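Local coordinates for RagB/SusD domain protein (PDB 5J90) that binds chitin as a SusD homolog, probably holding the polysaccharide at the outer membrane for import, at residues K276-P281 / N401-A406; A359-S364 / G375-N380; Q423-G428 / G443-F448. One frame throughout, in Å; residues are numbered along the deposited sequence.

Contact 1: residues K276-P281 / N401-A406; sequences KGYQDP and NNVTVA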
loop_
_atom_site.group_PDB
_atom_site.type_symbol
_atom_site.label_atom_id
_atom_site.label_comp_id
_atom_site.label_asym_id
_atom_site.label_seq_id
_atom_site.Cartn_x
_atom_site.Cartn_y
_atom_site.Cartn_z
ATOM N N LYS A 276 25.070 11.008 -20.909
ATOM C CA LYS A 276 25.803 10.790 -22.163
ATOM C C LYS A 276 24.843 10.565 -23.324
ATOM O O LYS A 276 25.066 11.064 -24.427
ATOM C CB LYS A 276 26.740 9.591 -22.060
ATOM C CG LYS A 276 28.091 9.872 -21.451
ATOM C CD LYS A 276 29.003 8.686 -21.737
ATOM C CE LYS A 276 30.461 8.989 -21.475
ATOM N NZ LYS A 276 31.255 7.727 -21.495
ATOM N N GLY A 277 23.779 9.801 -23.089
ATOM C CA GLY A 277 22.810 9.525 -24.138
ATOM C C GLY A 277 22.246 10.804 -24.722
ATOM O O GLY A 277 22.106 10.949 -25.941
ATOM N N TYR A 278 21.925 11.746 -23.842
ATOM C CA TYR A 278 21.374 13.029 -24.255
ATOM C C TYR A 278 22.444 14.050 -24.644
ATOM O O TYR A 278 22.107 15.157 -25.047
ATOM C CB TYR A 278 20.535 13.635 -23.126
ATOM C CG TYR A 278 19.178 12.998 -22.870
ATOM C CD1 TYR A 278 18.490 12.303 -23.863
ATOM C CD2 TYR A 278 18.572 13.126 -21.625
ATOM C CE1 TYR A 278 17.234 11.744 -23.612
ATOM C CE2 TYR A 278 17.329 12.576 -21.368
ATOM C CZ TYR A 278 16.662 11.886 -22.357
ATOM O OH TYR A 278 15.415 11.353 -22.081
ATOM N N GLN A 279 23.719 13.686 -24.508
ATOM C CA GLN A 279 24.825 14.636 -24.694
ATOM C C GLN A 279 24.542 15.920 -23.922
ATOM O O GLN A 279 24.651 17.031 -24.439
ATOM C CB GLN A 279 25.056 14.932 -26.178
ATOM C CG GLN A 279 25.521 13.723 -26.968
ATOM C CD GLN A 279 25.780 14.047 -28.426
ATOM O OE1 GLN A 279 26.115 15.181 -28.772
ATOM N NE2 GLN A 279 25.618 13.052 -29.290
ATOM N N ASP A 280 24.159 15.738 -22.664
ATOM C CA ASP A 280 23.664 16.817 -21.832
ATOM C C ASP A 280 24.821 17.703 -21.377
ATOM O O ASP A 280 25.741 17.220 -20.723
ATOM C CB ASP A 280 22.963 16.176 -20.629
ATOM C CG ASP A 280 22.099 17.146 -19.865
ATOM O OD1 ASP A 280 22.551 18.268 -19.586
ATOM O OD2 ASP A 280 20.942 16.775 -19.537
ATOM N N PRO A 281 24.772 19.007 -21.703
ATOM C CA PRO A 281 25.894 19.886 -21.343
ATOM C C PRO A 281 26.042 20.102 -19.836
ATOM O O PRO A 281 27.078 20.603 -19.399
ATOM C CB PRO A 281 25.551 21.206 -22.042
ATOM C CG PRO A 281 24.071 21.176 -22.204
ATOM C CD PRO A 281 23.721 19.729 -22.440
ATOM N N ASN A 401 16.442 3.647 -19.654
ATOM C CA ASN A 401 15.572 4.823 -19.706
ATOM C C ASN A 401 15.454 5.286 -21.152
ATOM O O ASN A 401 16.146 6.212 -21.603
ATOM C CB ASN A 401 16.070 5.956 -18.794
ATOM C CG ASN A 401 14.957 6.927 -18.418
ATOM O OD1 ASN A 401 13.890 6.513 -17.962
ATOM N ND2 ASN A 401 15.187 8.211 -18.627
ATOM N N ASN A 402 14.587 4.605 -21.887
ATOM C CA ASN A 402 14.567 4.732 -23.338
ATOM C C ASN A 402 13.476 5.677 -23.788
ATOM O O ASN A 402 12.406 5.271 -24.235
ATOM C CB ASN A 402 14.456 3.347 -23.972
ATOM C CG ASN A 402 15.584 2.433 -23.533
ATOM O OD1 ASN A 402 16.735 2.866 -23.414
ATOM N ND2 ASN A 402 15.263 1.172 -23.264
ATOM N N VAL A 403 13.766 6.959 -23.624
ATOM C CA VAL A 403 12.841 8.034 -23.929
ATOM C C VAL A 403 13.666 9.235 -24.390
ATOM O O VAL A 403 14.776 9.462 -23.899
ATOM C CB VAL A 403 11.984 8.394 -22.680
ATOM C CG1 VAL A 403 12.856 8.932 -21.553
ATOM C CG2 VAL A 403 10.891 9.376 -23.029
ATOM N N THR A 404 13.139 9.994 -25.341
ATOM C CA THR A 404 13.824 11.189 -25.812
ATOM C C THR A 404 13.408 12.399 -24.982
ATOM O O THR A 404 12.477 12.332 -24.175
ATOM C CB THR A 404 13.484 11.488 -27.281
ATOM O OG1 THR A 404 12.081 11.734 -27.392
ATOM C CG2 THR A 404 13.864 10.317 -28.166
ATOM N N VAL A 405 14.078 13.522 -25.203
ATOM C CA VAL A 405 13.735 14.744 -24.499
ATOM C C VAL A 405 12.469 15.392 -25.058
ATOM O O VAL A 405 11.605 15.826 -24.299
ATOM C CB VAL A 405 14.888 15.772 -24.536
ATOM C CG1 VAL A 405 14.454 17.061 -23.862
ATOM C CG2 VAL A 405 16.127 15.218 -23.851
ATOM N N ALA A 406 12.357 15.454 -26.387
ATOM C CA ALA A 406 11.299 16.226 -27.036
ATOM C C ALA A 406 9.891 15.827 -26.606
ATOM O O ALA A 406 9.560 14.642 -26.546
ATOM C CB ALA A 406 11.425 16.126 -28.560
#
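At the Schellman motif that closes helix 269-277, Y278 sends its ring across to V403 and V405 of the irregular loop 401-406. The motif is completed by Q279, whose positive phi turns the chain away while Q279 N still bonds K276 O at 2.9 Å. With CG beside the backbone N and anti to the carbonyl carbon (chi1 -74°), the ring of Y278 is carried to the loop, one face to V405 and its hydroxyl to V403. V405 CG2 stands 3.5 Å from the ring centroid, 6° off the normal, a CH-pi contact over the middle of that face. Farther out, Y278 OH donates to V403 O at 2.7 Å, reaching it from above the carbonyl plane with a C=O...O angle of 128°; V403 CG1 lies 3.6 Å from the same OH. A phenylalanine here would keep the face over V405 but would probably leave the V403 carbonyl without its phenol donor. V403 touches K419 and V405 touches Q423, both on helix 413-428, and V405 also meets I361 of helix 353-368. The contact thus ties the end of helix 269-277 to a loop laid over two other helices, and its touching residues are mostly buried.

Contact 2: residues A359-S364 / G375-N380; sequences AGIKAS and GYIADN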
loop_
_atom_site.group_PDB
_atom_site.type_symbol
_atom_site.label_atom_id
_atom_site.label_comp_id
_atom_site.label_asym_id
_atom_site.label_seq_id
_atom_site.Cartn_x
_atom_site.Cartn_y
_atom_site.Cartn_z
ATOM N N ALA A 359 9.841 24.818 -19.762
ATOM C CA ALA A 359 10.291 25.880 -18.869
ATOM C C ALA A 359 11.187 25.335 -17.757
ATOM O O ALA A 359 12.138 26.001 -17.338
ATOM C CB ALA A 359 9.114 26.649 -18.285
ATOM N N GLY A 360 10.893 24.132 -17.268
ATOM C CA GLY A 360 11.725 23.523 -16.244
ATOM C C GLY A 360 13.119 23.207 -16.754
ATOM O O GLY A 360 14.114 23.429 -16.049
ATOM N N ILE A 361 13.202 22.671 -17.969
ATOM C CA ILE A 361 14.501 22.374 -18.575
ATOM C C ILE A 361 15.318 23.660 -18.743
ATOM O O ILE A 361 16.493 23.706 -18.368
ATOM C CB ILE A 361 14.348 21.646 -19.923
ATOM C CG1 ILE A 361 13.600 20.321 -19.730
ATOM C CG2 ILE A 361 15.715 21.386 -20.562
ATOM C CD1 ILE A 361 13.178 19.668 -21.037
ATOM N N LYS A 362 14.689 24.704 -19.277
ATOM C CA LYS A 362 15.363 25.995 -19.433
ATOM C C LYS A 362 15.849 26.554 -18.097
ATOM O O LYS A 362 16.974 27.040 -17.991
ATOM C CB LYS A 362 14.446 27.004 -20.120
ATOM C CG LYS A 362 15.021 28.417 -20.180
ATOM C CD LYS A 362 14.008 29.409 -20.747
ATOM C CE LYS A 362 14.354 30.839 -20.347
ATOM N NZ LYS A 362 15.794 31.141 -20.577
ATOM N N ALA A 363 15.009 26.480 -17.071
ATOM C CA ALA A 363 15.397 26.956 -15.747
ATOM C C ALA A 363 16.657 26.245 -15.254
ATOM O O ALA A 363 17.573 26.887 -14.718
ATOM C CB ALA A 363 14.258 26.766 -14.750
ATOM N N SER A 364 16.707 24.929 -15.426
ATOM C CA SER A 364 17.865 24.157 -15.000
ATOM C C SER A 364 19.125 24.502 -15.809
ATOM O O SER A 364 20.202 24.663 -15.233
ATOM C CB SER A 364 17.563 22.654 -15.071
ATOM O OG SER A 364 18.692 21.899 -14.668
ATOM N N GLY A 375 17.809 23.526 -28.553
ATOM C CA GLY A 375 18.121 22.352 -29.348
ATOM C C GLY A 375 17.939 21.061 -28.573
ATOM O O GLY A 375 17.473 20.053 -29.111
ATOM N N TYR A 376 18.328 21.096 -27.303
ATOM C CA TYR A 376 18.185 19.953 -26.403
ATOM C C TYR A 376 16.707 19.604 -26.215
ATOM O O TYR A 376 16.316 18.440 -26.317
ATOM C CB TYR A 376 18.836 20.310 -25.067
ATOM C CG TYR A 376 18.792 19.250 -23.987
ATOM C CD1 TYR A 376 17.733 19.201 -23.081
ATOM C CD2 TYR A 376 19.821 18.330 -23.843
ATOM C CE1 TYR A 376 17.698 18.250 -22.069
ATOM C CE2 TYR A 376 19.791 17.364 -22.833
ATOM C CZ TYR A 376 18.722 17.336 -21.952
ATOM O OH TYR A 376 18.688 16.395 -20.950
ATOM N N ILE A 377 15.905 20.635 -25.980
ATOM C CA ILE A 377 14.470 20.507 -25.780
ATOM C C ILE A 377 13.753 19.975 -27.024
ATOM O O ILE A 377 12.774 19.235 -26.918
ATOM C CB ILE A 377 13.883 21.864 -25.354
ATOM C CG1 ILE A 377 14.266 22.165 -23.899
ATOM C CG2 ILE A 377 12.378 21.902 -25.546
ATOM C CD1 ILE A 377 14.014 23.597 -23.489
ATOM N N ALA A 378 14.258 20.326 -28.205
ATOM C CA ALA A 378 13.607 19.912 -29.446
ATOM C C ALA A 378 14.066 18.548 -29.971
ATOM O O ALA A 378 13.493 18.028 -30.930
ATOM C CB ALA A 378 13.794 20.983 -30.521
ATOM N N ASP A 379 15.080 17.958 -29.345
ATOM C CA ASP A 379 15.662 16.719 -29.856
ATOM C C ASP A 379 14.775 15.502 -29.599
ATOM O O ASP A 379 14.499 15.155 -28.449
ATOM C CB ASP A 379 17.056 16.496 -29.272
ATOM C CG ASP A 379 17.764 15.317 -29.908
ATOM O OD1 ASP A 379 17.315 14.172 -29.705
ATOM O OD2 ASP A 379 18.772 15.537 -30.619
ATOM N N ASN A 380 14.344 14.845 -30.675
ATOM C CA ASN A 380 13.491 13.663 -30.574
ATOM C C ASN A 380 14.203 12.403 -31.061
ATOM O O ASN A 380 13.572 11.482 -31.595
ATOM C CB ASN A 380 12.185 13.880 -31.351
ATOM C CG ASN A 380 11.118 12.850 -31.010
ATOM O OD1 ASN A 380 11.041 12.360 -29.879
ATOM N ND2 ASN A 380 10.289 12.512 -31.993
#
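Y376 and I377 of the short helix 373-378 pack against I361 of helix 353-368, the two being consecutive helices of the largely helical SusD-like fold. The backbones come nearest at I361 and I377, whose CA atoms are 7.4 Å apart; the contacts between side chains are apolar, and no hydrogen bond crosses the interface.

Y376 comes first along the second helix. The Y376 and I361 side chains cross at about a right angle, and the ring meets the isoleucine methyl obliquely: Y376 CD1 is 3.9 Å from I361 CG2. Beyond this point the phenol passes on to helix 413-428, where its hydroxyl bonds Q423 NE2, and the ring also meets F365 of helix 353-368.

I377 follows and supplies most of the surface on its side. The two isoleucines slide past each other in opposite directions, so that each lies alongside the other. I377 CG1 is 4.0 Å from I361 CD1, while I377 CD1 reaches on to I361 CB at 4.1 Å and ends near the backbone N of K362.

Farther along, D379 and N380 turn to neighbouring loops: the D379 carboxylate pairs with K382, its backbone bonds A406, and N380 OD1 bonds T404 OG1. On helix 353-368, the end of K362 leads away from the interface to a salt bridge with D366, and I361 also touches F337 of helix 332-344.

The I361 methyl branch CG2, anti to the backbone N, serves both partners at once: besides touching CD1 of the tyrosine, I361 CG2 lies 3.7 Å from I377 CG1.

Contact 3: residues Q423-G428 / G443-F448; sequences QKWIAG and GYPKLF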
loop_
_atom_site.group_PDB
_atom_site.type_symbol
_atom_site.label_atom_id
_atom_site.label_comp_id
_atom_site.label_asym_id
_atom_site.label_seq_id
_atom_site.Cartn_x
_atom_site.Cartn_y
_atom_site.Cartn_z
ATOM N N GLN A 423 13.733 14.582 -16.619
ATOM C CA GLN A 423 14.308 15.925 -16.593
ATOM C C GLN A 423 14.381 16.479 -15.171
ATOM O O GLN A 423 15.331 17.177 -14.805
ATOM C CB GLN A 423 13.550 16.845 -17.547
ATOM C CG GLN A 423 13.864 16.519 -19.008
ATOM C CD GLN A 423 15.349 16.650 -19.327
ATOM O OE1 GLN A 423 16.016 17.582 -18.873
ATOM N NE2 GLN A 423 15.872 15.709 -20.115
ATOM N N LYS A 424 13.391 16.134 -14.358
ATOM C CA LYS A 424 13.378 16.517 -12.954
ATOM C C LYS A 424 14.570 15.885 -12.223
ATOM O O LYS A 424 15.284 16.547 -11.451
ATOM C CB LYS A 424 12.056 16.029 -12.359
ATOM C CG LYS A 424 11.701 16.573 -11.008
ATOM C CD LYS A 424 10.315 16.024 -10.641
ATOM C CE LYS A 424 9.853 16.512 -9.301
ATOM N NZ LYS A 424 8.719 15.654 -8.844
ATOM N N TRP A 425 14.790 14.605 -12.494
ATOM C CA TRP A 425 15.894 13.851 -11.918
ATOM C C TRP A 425 17.243 14.481 -12.302
ATOM O O TRP A 425 18.101 14.688 -11.442
ATOM C CB TRP A 425 15.766 12.404 -12.389
ATOM C CG TRP A 425 16.785 11.383 -11.931
ATOM C CD1 TRP A 425 16.717 10.594 -10.815
ATOM C CD2 TRP A 425 17.952 10.955 -12.650
ATOM N NE1 TRP A 425 17.786 9.733 -10.774
ATOM C CE2 TRP A 425 18.567 9.939 -11.886
ATOM C CE3 TRP A 425 18.549 11.348 -13.855
ATOM C CZ2 TRP A 425 19.737 9.297 -12.292
ATOM C CZ3 TRP A 425 19.722 10.716 -14.252
ATOM C CH2 TRP A 425 20.302 9.703 -13.474
ATOM N N ILE A 426 17.426 14.819 -13.576
ATOM C CA ILE A 426 18.684 15.461 -13.971
ATOM C C ILE A 426 18.860 16.800 -13.246
ATOM O O ILE A 426 19.939 17.091 -12.724
ATOM C CB ILE A 426 18.802 15.670 -15.503
ATOM C CG1 ILE A 426 18.775 14.329 -16.236
ATOM C CG2 ILE A 426 20.102 16.425 -15.841
ATOM C CD1 ILE A 426 18.608 14.455 -17.760
ATOM N N ALA A 427 17.807 17.613 -13.216
ATOM C CA ALA A 427 17.882 18.945 -12.625
ATOM C C ALA A 427 18.200 18.938 -11.128
ATOM O O ALA A 427 18.820 19.878 -10.622
ATOM C CB ALA A 427 16.588 19.721 -12.896
ATOM N N GLY A 428 17.769 17.891 -10.416
ATOM C CA GLY A 428 17.891 17.869 -8.967
ATOM C C GLY A 428 19.222 17.371 -8.433
ATOM O O GLY A 428 19.435 17.411 -7.227
ATOM N N GLY A 443 8.507 5.315 -10.456
ATOM C CA GLY A 443 9.306 4.345 -11.186
ATOM C C GLY A 443 10.227 4.971 -12.227
ATOM O O GLY A 443 10.813 4.247 -13.031
ATOM N N TYR A 444 10.361 6.296 -12.217
ATOM C CA TYR A 444 11.150 7.006 -13.226
ATOM C C TYR A 444 12.248 7.835 -12.560
ATOM O O TYR A 444 12.126 8.211 -11.397
ATOM C CB TYR A 444 10.244 7.936 -14.043
ATOM C CG TYR A 444 9.141 7.232 -14.807
ATOM C CD1 TYR A 444 9.412 6.104 -15.572
ATOM C CD2 TYR A 444 7.836 7.705 -14.766
ATOM C CE1 TYR A 444 8.396 5.453 -16.282
ATOM C CE2 TYR A 444 6.814 7.061 -15.461
ATOM C CZ TYR A 444 7.105 5.943 -16.218
ATOM O OH TYR A 444 6.090 5.310 -16.913
ATOM N N PRO A 445 13.347 8.105 -13.285
ATOM C CA PRO A 445 13.645 7.443 -14.556
ATOM C C PRO A 445 13.927 5.965 -14.309
ATOM O O PRO A 445 14.130 5.554 -13.161
ATOM C CB PRO A 445 14.932 8.141 -15.003
ATOM C CG PRO A 445 15.631 8.471 -13.706
ATOM C CD PRO A 445 14.497 8.880 -12.781
ATOM N N LYS A 446 13.912 5.161 -15.368
ATOM C CA LYS A 446 14.311 3.765 -15.252
ATOM C C LYS A 446 15.786 3.707 -14.843
ATOM O O LYS A 446 16.616 4.433 -15.394
ATOM C CB LYS A 446 14.107 3.022 -16.580
ATOM C CG LYS A 446 12.705 3.146 -17.180
ATOM C CD LYS A 446 11.622 2.623 -16.253
ATOM C CE LYS A 446 11.709 1.118 -16.076
ATOM N NZ LYS A 446 10.483 0.573 -15.415
ATOM N N LEU A 447 16.092 2.846 -13.875
ATOM C CA LEU A 447 17.446 2.694 -13.339
ATOM C C LEU A 447 17.960 1.267 -13.512
ATOM O O LEU A 447 17.186 0.311 -13.548
ATOM C CB LEU A 447 17.470 3.059 -11.846
ATOM C CG LEU A 447 17.024 4.473 -11.460
ATOM C CD1 LEU A 447 17.011 4.637 -9.941
ATOM C CD2 LEU A 447 17.905 5.540 -12.113
ATOM N N PHE A 448 19.276 1.107 -13.594
ATOM C CA PHE A 448 19.848 -0.237 -13.689
ATOM C C PHE A 448 19.642 -1.005 -12.386
ATOM O O PHE A 448 19.991 -0.517 -11.311
ATOM C CB PHE A 448 21.351 -0.174 -13.992
ATOM C CG PHE A 448 21.691 0.481 -15.306
ATOM C CD1 PHE A 448 21.065 0.087 -16.482
ATOM C CD2 PHE A 448 22.650 1.476 -15.366
ATOM C CE1 PHE A 448 21.388 0.680 -17.690
ATOM C CE2 PHE A 448 22.976 2.078 -16.572
ATOM C CZ PHE A 448 22.348 1.678 -17.731
#
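W425 of helix 413-428 lays its indole against the cis proline P445, in the loop that follows helix 432-442, beginning at W425 CB, which lies 3.8 Å from P445 CD. With W425 CG anti to the backbone N (chi1 -180°) and the indole plane perpendicular to the CA-CB-CG plane (chi2 90°), one indole face looks onto the proline. W425 CG has P445 CD at 3.5 Å, and W425 CD1 meets the same P445 CD at 3.4 Å. Across the same face, on the other branch from CG, W425 CD2 is 3.6 Å from P445 CG. That carbon, P445 CG, sits 3.5 Å from the centroid of the W425 five-membered ring and 8° off its normal, a CH-pi contact. W425 NE1 turns to another partner, donating to S61 O. W425 CE2 still has P445 CG at 3.8 Å, and at the far rim W425 CZ2 meets L447 CD2 at 4.2 Å, obliquely and more loosely. The indole also touches M271 and I274 of helix 269-277, and P445 rests on T422 as well, so the tryptophan lies between its own helix, helix 269-277 and the 443-448 loop.

Helix 413-428 is common ground: its residues 423-428 form half of contact 3, and its Q423 touches residues of both other contacts. Contact 3 lies deepest, its centre about 12 Å from the chain centre, whereas the centres of contacts 1 and 2 are each about 22 Å out; contact 1 is nonetheless buried, and contact 2 only partly so. Chemistry does not simply follow depth. Aliphatic groups over an aromatic face mark contacts 1 and 3, but only contact 1 adds a hydrogen bond across its segments, while contact 2 joins two helices through isoleucine-isoleucine and isoleucine-tyrosine packing. Polar links bridge them: N401 OD1 to K446 N between contacts 1 and 3, and a weak hydrogen bond between D280 OD2 and Y376 OH between contacts 1 and 2.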